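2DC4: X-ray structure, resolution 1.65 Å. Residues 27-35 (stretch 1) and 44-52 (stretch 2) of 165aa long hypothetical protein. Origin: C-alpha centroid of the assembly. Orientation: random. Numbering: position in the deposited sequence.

Stretch 1, residues 27-35: GIEEQEDVY
Stretch 2, residues 44-52: LRVRKINNT

Where the second strand ends, a side chain takes over the pairing: Asn-51, in the loop after Ile-49, uses its amide to imitate a neighboring backbone. Its ND2 donates to Ile-28 O at 2.8 Å and its OD1 accepts from Glu-30 N at 2.9 Å, with a nearly linear N-H...O angle of 178°. The p rotamer (chi1 63°, chi2 -47°) and a CA-to-CB bond directed toward stretch 1 place both groups. Asn-50 (phi/psi -62/-26, chi1 m) begins the turn; its N donates to Glu-30 O at 2.9 Å, and its ND2 adds a weak bond of 3.3 Å to Glu-30 O.

Before this, strands 27-35 and 44-49 run antiparallel, their axes 156° apart and 4.5 Å at closest approach. Backbones are extended, with phi/psi of -136/114 at Glu-32 and -120/128 at Lys-48. Two hydrogen-bonded pairs set the register. Between Glu-32 and Lys-48 (CA-CA 5.2 Å), each N reaches the other residue's O at 2.9 Å; between Val-34 and Val-46 (CA-CA 5.3 Å), Val-34 N lies 2.9 Å from Val-46 O and Val-46 N lies 3.0 Å from Val-34 O. The non-hydrogen-bonded pairs are closer, with CA-CA distances of 4.5 Å for Gln-31 and Ile-49, 4.4 Å for Asp-33 and Arg-47, and 4.2 Å for Tyr-35 and Arg-45. Here CA-H groups approach carbonyls, as in Arg-45 CA to Val-34 O at 3.1 Å. A water donates to Glu-32 O and Val-46 O, each at 2.8 Å.

The face carrying Gln-31, Asp-33 and Tyr-35 also bears Ile-49, Arg-47 and Arg-45. Arg-47 (t, t, m, chi4 169°) meets Asp-33 (chi1 m) in a two-pronged salt bridge: NE to OD1 is 2.7 Å and NH2 to OD2 is 2.9 Å, so the carboxylate matches one edge of the guanidinium. Gln-31 OE1 sits over a face of that group, 3.4 Å from Arg-47 CZ, while Gln-31 NE2 donates to Glu-29 OE1 at 2.8 Å. Arg-45 (p, t, t, chi4 -139°) lays its CB over the Tyr-35 ring, 3.8 Å from the centroid and 8° off the normal, and its NH1 donates to Tyr-35 OH at 2.9 Å. Tyr-35 has chi1 -77° and chi2 78°.

On the other face, Glu-32 (t, t, chi3 -48°) and Lys-48 (m, t, m, t) form a salt bridge, OE2 to NZ 3.2 Å. Beside them, Val-34 and Val-46 (both chi1 t) are buried side by side without their side chains touching: the nearest approach is Val-34 CB to Val-46 CB, 4.8 Å, and the backbone joins the pair.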

ATOM      1  N   GLY A  27     -21.043  -1.566 -13.828  1.00 20.51           N
ATOM      2  CA  GLY A  27     -21.240  -2.375 -12.641  1.00 20.84           C
ATOM      3  C   GLY A  27     -21.523  -1.551 -11.398  1.00 20.81           C
ATOM      4  O   GLY A  27     -21.496  -0.315 -11.433  1.00 20.27           O
ATOM      5  N   ILE A  28     -21.803  -2.239 -10.294  1.00 19.77           N
ATOM      6  CA  ILE A  28     -22.079  -1.599  -9.013  1.00 18.81           C
ATOM      7  C   ILE A  28     -20.939  -1.937  -8.063  1.00 20.29           C
ATOM      8  O   ILE A  28     -20.477  -3.079  -8.032  1.00 20.27           O
ATOM      9  CB  ILE A  28     -23.393  -2.124  -8.392  1.00 22.88           C
ATOM     10  CG1 ILE A  28     -24.579  -1.742  -9.277  1.00 23.69           C
ATOM     11  CG2 ILE A  28     -23.573  -1.555  -6.981  1.00 22.87           C
ATOM     12  CD1 ILE A  28     -25.890  -2.379  -8.844  1.00 27.01           C
ATOM     13  N   GLU A  29     -20.469  -0.945  -7.315  1.00 18.12           N
ATOM     14  CA  GLU A  29     -19.399  -1.164  -6.343  1.00 17.87           C
ATOM     15  C   GLU A  29     -19.859  -0.726  -4.956  1.00 19.26           C
ATOM     16  O   GLU A  29     -20.267   0.419  -4.768  1.00 18.75           O
ATOM     17  CB  GLU A  29     -18.132  -0.382  -6.724  1.00 19.35           C
ATOM     18  CG  GLU A  29     -17.441  -0.886  -7.990  1.00 21.73           C
ATOM     19  CD  GLU A  29     -16.143  -0.154  -8.301  1.00 23.80           C
ATOM     20  OE1 GLU A  29     -15.848   0.866  -7.644  1.00 26.09           O
ATOM     21  OE2 GLU A  29     -15.416  -0.596  -9.219  1.00 26.11           O
ATOM     22  N   GLU A  30     -19.809  -1.644  -3.994  1.00 19.02           N
ATOM     23  CA  GLU A  30     -20.182  -1.324  -2.619  1.00 20.42           C
ATOM     24  C   GLU A  30     -18.859  -0.959  -1.964  1.00 19.95           C
ATOM     25  O   GLU A  30     -18.043  -1.830  -1.655  1.00 19.77           O
ATOM     26  CB  GLU A  30     -20.818  -2.538  -1.942  1.00 23.63           C
ATOM     27  CG  GLU A  30     -22.089  -3.005  -2.646  1.00 30.84           C
ATOM     28  CD  GLU A  30     -22.790  -4.128  -1.913  1.00 35.82           C
ATOM     29  OE1 GLU A  30     -23.151  -3.929  -0.735  1.00 39.72           O
ATOM     30  OE2 GLU A  30     -22.986  -5.207  -2.516  1.00 39.72           O
ATOM     31  N   GLN A  31     -18.651   0.339  -1.761  1.00 18.92           N
ATOM     32  CA  GLN A  31     -17.394   0.840  -1.225  1.00 20.13           C
ATOM     33  C   GLN A  31     -17.407   1.322   0.216  1.00 19.89           C
ATOM     34  O   GLN A  31     -18.401   1.850   0.712  1.00 21.17           O
ATOM     35  CB  GLN A  31     -16.893   1.989  -2.107  1.00 20.36           C
ATOM     36  CG  GLN A  31     -17.084   1.771  -3.604  1.00 21.41           C
ATOM     37  CD  GLN A  31     -16.625   2.962  -4.417  1.00 22.00           C
ATOM     38  OE1 GLN A  31     -16.791   4.108  -4.000  1.00 25.86           O
ATOM     39  NE2 GLN A  31     -16.049   2.700  -5.591  1.00 21.68           N
ATOM     40  N   GLU A  32     -16.271   1.138   0.876  1.00 19.78           N
ATOM     41  CA  GLU A  32     -16.086   1.590   2.246  1.00 20.31           C
ATOM     42  C   GLU A  32     -14.709   2.236   2.258  1.00 21.14           C
ATOM     43  O   GLU A  32     -13.702   1.555   2.046  1.00 18.63           O
ATOM     44  CB  GLU A  32     -16.120   0.410   3.225  1.00 23.62           C
ATOM     45  CG  GLU A  32     -15.980   0.829   4.685  1.00 28.55           C
ATOM     46  CD  GLU A  32     -16.068  -0.338   5.653  1.00 33.99           C
ATOM     47  OE1 GLU A  32     -17.000  -1.158   5.514  1.00 36.32           O
ATOM     48  OE2 GLU A  32     -15.210  -0.426   6.559  1.00 36.15           O
ATOM     49  N   ASP A  33     -14.676   3.551   2.472  1.00 18.54           N
ATOM     50  CA  ASP A  33     -13.426   4.302   2.496  1.00 20.71           C
ATOM     51  C   ASP A  33     -13.072   4.807   3.878  1.00 20.94           C
ATOM     52  O   ASP A  33     -13.885   5.453   4.533  1.00 22.69           O
ATOM     53  CB  ASP A  33     -13.498   5.529   1.581  1.00 21.39           C
ATOM     54  CG  ASP A  33     -13.844   5.186   0.156  1.00 24.51           C
ATOM     55  OD1 ASP A  33     -13.588   4.041  -0.258  1.00 24.59           O
ATOM     56  OD2 ASP A  33     -14.360   6.078  -0.554  1.00 26.87           O
ATOM     57  N   VAL A  34     -11.853   4.518   4.320  1.00 19.07           N
ATOM     58  CA  VAL A  34     -11.390   5.009   5.610  1.00 18.92           C
ATOM     59  C   VAL A  34     -10.404   6.134   5.305  1.00 18.69           C
ATOM     60  O   VAL A  34      -9.330   5.909   4.738  1.00 18.90           O
ATOM     61  CB  VAL A  34     -10.699   3.898   6.436  1.00 19.19           C
ATOM     62  CG1 VAL A  34     -10.086   4.489   7.693  1.00 18.69           C
ATOM     63  CG2 VAL A  34     -11.708   2.829   6.797  1.00 19.04           C
ATOM     64  N   TYR A  35     -10.791   7.359   5.651  1.00 18.79           N
ATOM     65  CA  TYR A  35      -9.954   8.526   5.397  1.00 19.36           C
ATOM     66  C   TYR A  35      -9.021   8.865   6.539  1.00 19.16           C
ATOM     67  O   TYR A  35      -9.359   8.683   7.704  1.00 19.61           O
ATOM     68  CB  TYR A  35     -10.814   9.759   5.109  1.00 19.90           C
ATOM     69  CG  TYR A  35     -11.411   9.798   3.724  1.00 19.04           C
ATOM     70  CD1 TYR A  35     -12.533   9.040   3.404  1.00 21.67           C
ATOM     71  CD2 TYR A  35     -10.852  10.606   2.733  1.00 22.02           C
ATOM     72  CE1 TYR A  35     -13.090   9.085   2.131  1.00 21.19           C
ATOM     73  CE2 TYR A  35     -11.399  10.658   1.454  1.00 21.15           C
ATOM     74  CZ  TYR A  35     -12.516   9.899   1.162  1.00 22.47           C
ATOM     75  OH  TYR A  35     -13.057   9.944  -0.101  1.00 23.89           O
ATOM     76  N   LEU A  44      -6.245  11.276   1.846  1.00 20.43           N
ATOM     77  CA  LEU A  44      -5.663   9.937   1.904  1.00 19.23           C
ATOM     78  C   LEU A  44      -6.725   8.977   2.403  1.00 19.23           C
ATOM     79  O   LEU A  44      -7.359   9.218   3.431  1.00 20.34           O
ATOM     80  CB  LEU A  44      -4.462   9.889   2.857  1.00 19.58           C
ATOM     81  CG  LEU A  44      -3.803   8.511   3.042  1.00 19.45           C
ATOM     82  CD1 LEU A  44      -3.260   8.006   1.712  1.00 21.69           C
ATOM     83  CD2 LEU A  44      -2.685   8.617   4.066  1.00 21.25           C
ATOM     84  N   ARG A  45      -6.925   7.882   1.684  1.00 18.38           N
ATOM     85  CA  ARG A  45      -7.917   6.918   2.124  1.00 17.60           C
ATOM     86  C   ARG A  45      -7.565   5.513   1.688  1.00 17.83           C
ATOM     87  O   ARG A  45      -6.790   5.306   0.750  1.00 18.40           O
ATOM     88  CB  ARG A  45      -9.297   7.264   1.555  1.00 19.01           C
ATOM     89  CG  ARG A  45      -9.399   6.982   0.073  1.00 23.14           C
ATOM     90  CD  ARG A  45     -10.735   7.369  -0.539  1.00 23.67           C
ATOM     91  NE  ARG A  45     -10.719   7.083  -1.971  1.00 26.57           N
ATOM     92  CZ  ARG A  45     -11.240   7.877  -2.899  1.00 26.65           C
ATOM     93  NH1 ARG A  45     -11.824   9.015  -2.552  1.00 28.17           N
ATOM     94  NH2 ARG A  45     -11.160   7.536  -4.180  1.00 29.84           N
ATOM     95  N   VAL A  46      -8.135   4.551   2.398  1.00 16.17           N
ATOM     96  CA  VAL A  46      -7.975   3.146   2.077  1.00 15.51           C
ATOM     97  C   VAL A  46      -9.384   2.706   1.713  1.00 15.87           C
ATOM     98  O   VAL A  46     -10.305   2.814   2.525  1.00 16.15           O
ATOM     99  CB  VAL A  46      -7.495   2.318   3.276  1.00 15.22           C
ATOM    100  CG1 VAL A  46      -7.563   0.835   2.932  1.00 13.71           C
ATOM    101  CG2 VAL A  46      -6.079   2.719   3.655  1.00 14.72           C
ATOM    102  N   ARG A  47      -9.552   2.229   0.488  1.00 13.51           N
ATOM    103  CA  ARG A  47     -10.861   1.786   0.019  1.00 15.16           C
ATOM    104  C   ARG A  47     -10.992   0.276  -0.101  1.00 15.44           C
ATOM    105  O   ARG A  47     -10.076  -0.405  -0.560  1.00 16.56           O
ATOM    106  CB  ARG A  47     -11.166   2.405  -1.349  1.00 17.52           C
ATOM    107  CG  ARG A  47     -12.347   1.753  -2.071  1.00 17.87           C
ATOM    108  CD  ARG A  47     -12.761   2.544  -3.313  1.00 20.24           C
ATOM    109  NE  ARG A  47     -13.245   3.876  -2.962  1.00 21.20           N
ATOM    110  CZ  ARG A  47     -13.463   4.852  -3.840  1.00 22.38           C
ATOM    111  NH1 ARG A  47     -13.239   4.650  -5.130  1.00 22.80           N
ATOM    112  NH2 ARG A  47     -13.902   6.031  -3.424  1.00 23.42           N
ATOM    113  N   LYS A  48     -12.145  -0.225   0.335  1.00 15.73           N
ATOM    114  CA  LYS A  48     -12.493  -1.635   0.233  1.00 16.93           C
ATOM    115  C   LYS A  48     -13.766  -1.717  -0.608  1.00 19.13           C
ATOM    116  O   LYS A  48     -14.737  -1.009  -0.340  1.00 19.93           O
ATOM    117  CB  LYS A  48     -12.779  -2.230   1.615  1.00 20.62           C
ATOM    118  CG  LYS A  48     -11.552  -2.430   2.469  1.00 23.79           C
ATOM    119  CD  LYS A  48     -11.902  -2.989   3.844  1.00 30.22           C
ATOM    120  CE  LYS A  48     -12.553  -1.939   4.740  1.00 32.00           C
ATOM    121  NZ  LYS A  48     -12.780  -2.446   6.123  1.00 38.62           N
ATOM    122  N   ILE A  49     -13.749  -2.551  -1.642  1.00 17.60           N
ATOM    123  CA  ILE A  49     -14.927  -2.740  -2.475  1.00 18.24           C
ATOM    124  C   ILE A  49     -15.367  -4.128  -2.054  1.00 19.64           C
ATOM    125  O   ILE A  49     -14.840  -5.134  -2.512  1.00 19.44           O
ATOM    126  CB  ILE A  49     -14.591  -2.718  -3.962  1.00 19.46           C
ATOM    127  CG1 ILE A  49     -13.786  -1.455  -4.284  1.00 21.32           C
ATOM    128  CG2 ILE A  49     -15.886  -2.721  -4.782  1.00 18.37           C
ATOM    129  CD1 ILE A  49     -13.409  -1.314  -5.749  1.00 25.30           C
ATOM    130  N   ASN A  50     -16.336  -4.164  -1.155  1.00 21.04           N
ATOM    131  CA  ASN A  50     -16.803  -5.413  -0.591  1.00 23.33           C
ATOM    132  C   ASN A  50     -17.424  -6.463  -1.499  1.00 24.42           C
ATOM    133  O   ASN A  50     -17.364  -7.655  -1.185  1.00 25.61           O
ATOM    134  CB  ASN A  50     -17.717  -5.083   0.582  1.00 26.31           C
ATOM    135  CG  ASN A  50     -17.063  -4.113   1.547  1.00 31.42           C
ATOM    136  OD1 ASN A  50     -16.248  -4.503   2.385  1.00 35.87           O
ATOM    137  ND2 ASN A  50     -17.446  -2.843   1.460  1.00 35.51           N
ATOM    138  N   ASN A  51     -18.000  -6.050  -2.623  1.00 22.83           N
ATOM    139  CA  ASN A  51     -18.616  -7.015  -3.523  1.00 21.60           C
ATOM    140  C   ASN A  51     -17.689  -7.509  -4.633  1.00 22.61           C
ATOM    141  O   ASN A  51     -18.032  -8.444  -5.355  1.00 24.35           O
ATOM    142  CB  ASN A  51     -19.896  -6.426  -4.134  1.00 21.31           C
ATOM    143  CG  ASN A  51     -19.624  -5.210  -4.989  1.00 20.12           C
ATOM    144  OD1 ASN A  51     -18.887  -4.316  -4.589  1.00 19.98           O
ATOM    145  ND2 ASN A  51     -20.229  -5.167  -6.176  1.00 22.46           N
ATOM    146  N   THR A  52     -16.515  -6.897  -4.770  1.00 22.10           N
ATOM    147  CA  THR A  52     -15.577  -7.317  -5.814  1.00 22.96           C
ATOM    148  C   THR A  52     -14.278  -7.875  -5.241  1.00 24.08           C
ATOM    149  O   THR A  52     -13.481  -8.475  -5.966  1.00 25.56           O
ATOM    150  CB  THR A  52     -15.203  -6.159  -6.758  1.00 23.06           C
ATOM    151  OG1 THR A  52     -14.409  -5.199  -6.050  1.00 23.28           O
ATOM    152  CG2 THR A  52     -16.452  -5.489  -7.300  1.00 24.69           C
TER
HETATM  153  O   HOH W   1     -11.677   0.798   3.852  1.00 22.77           O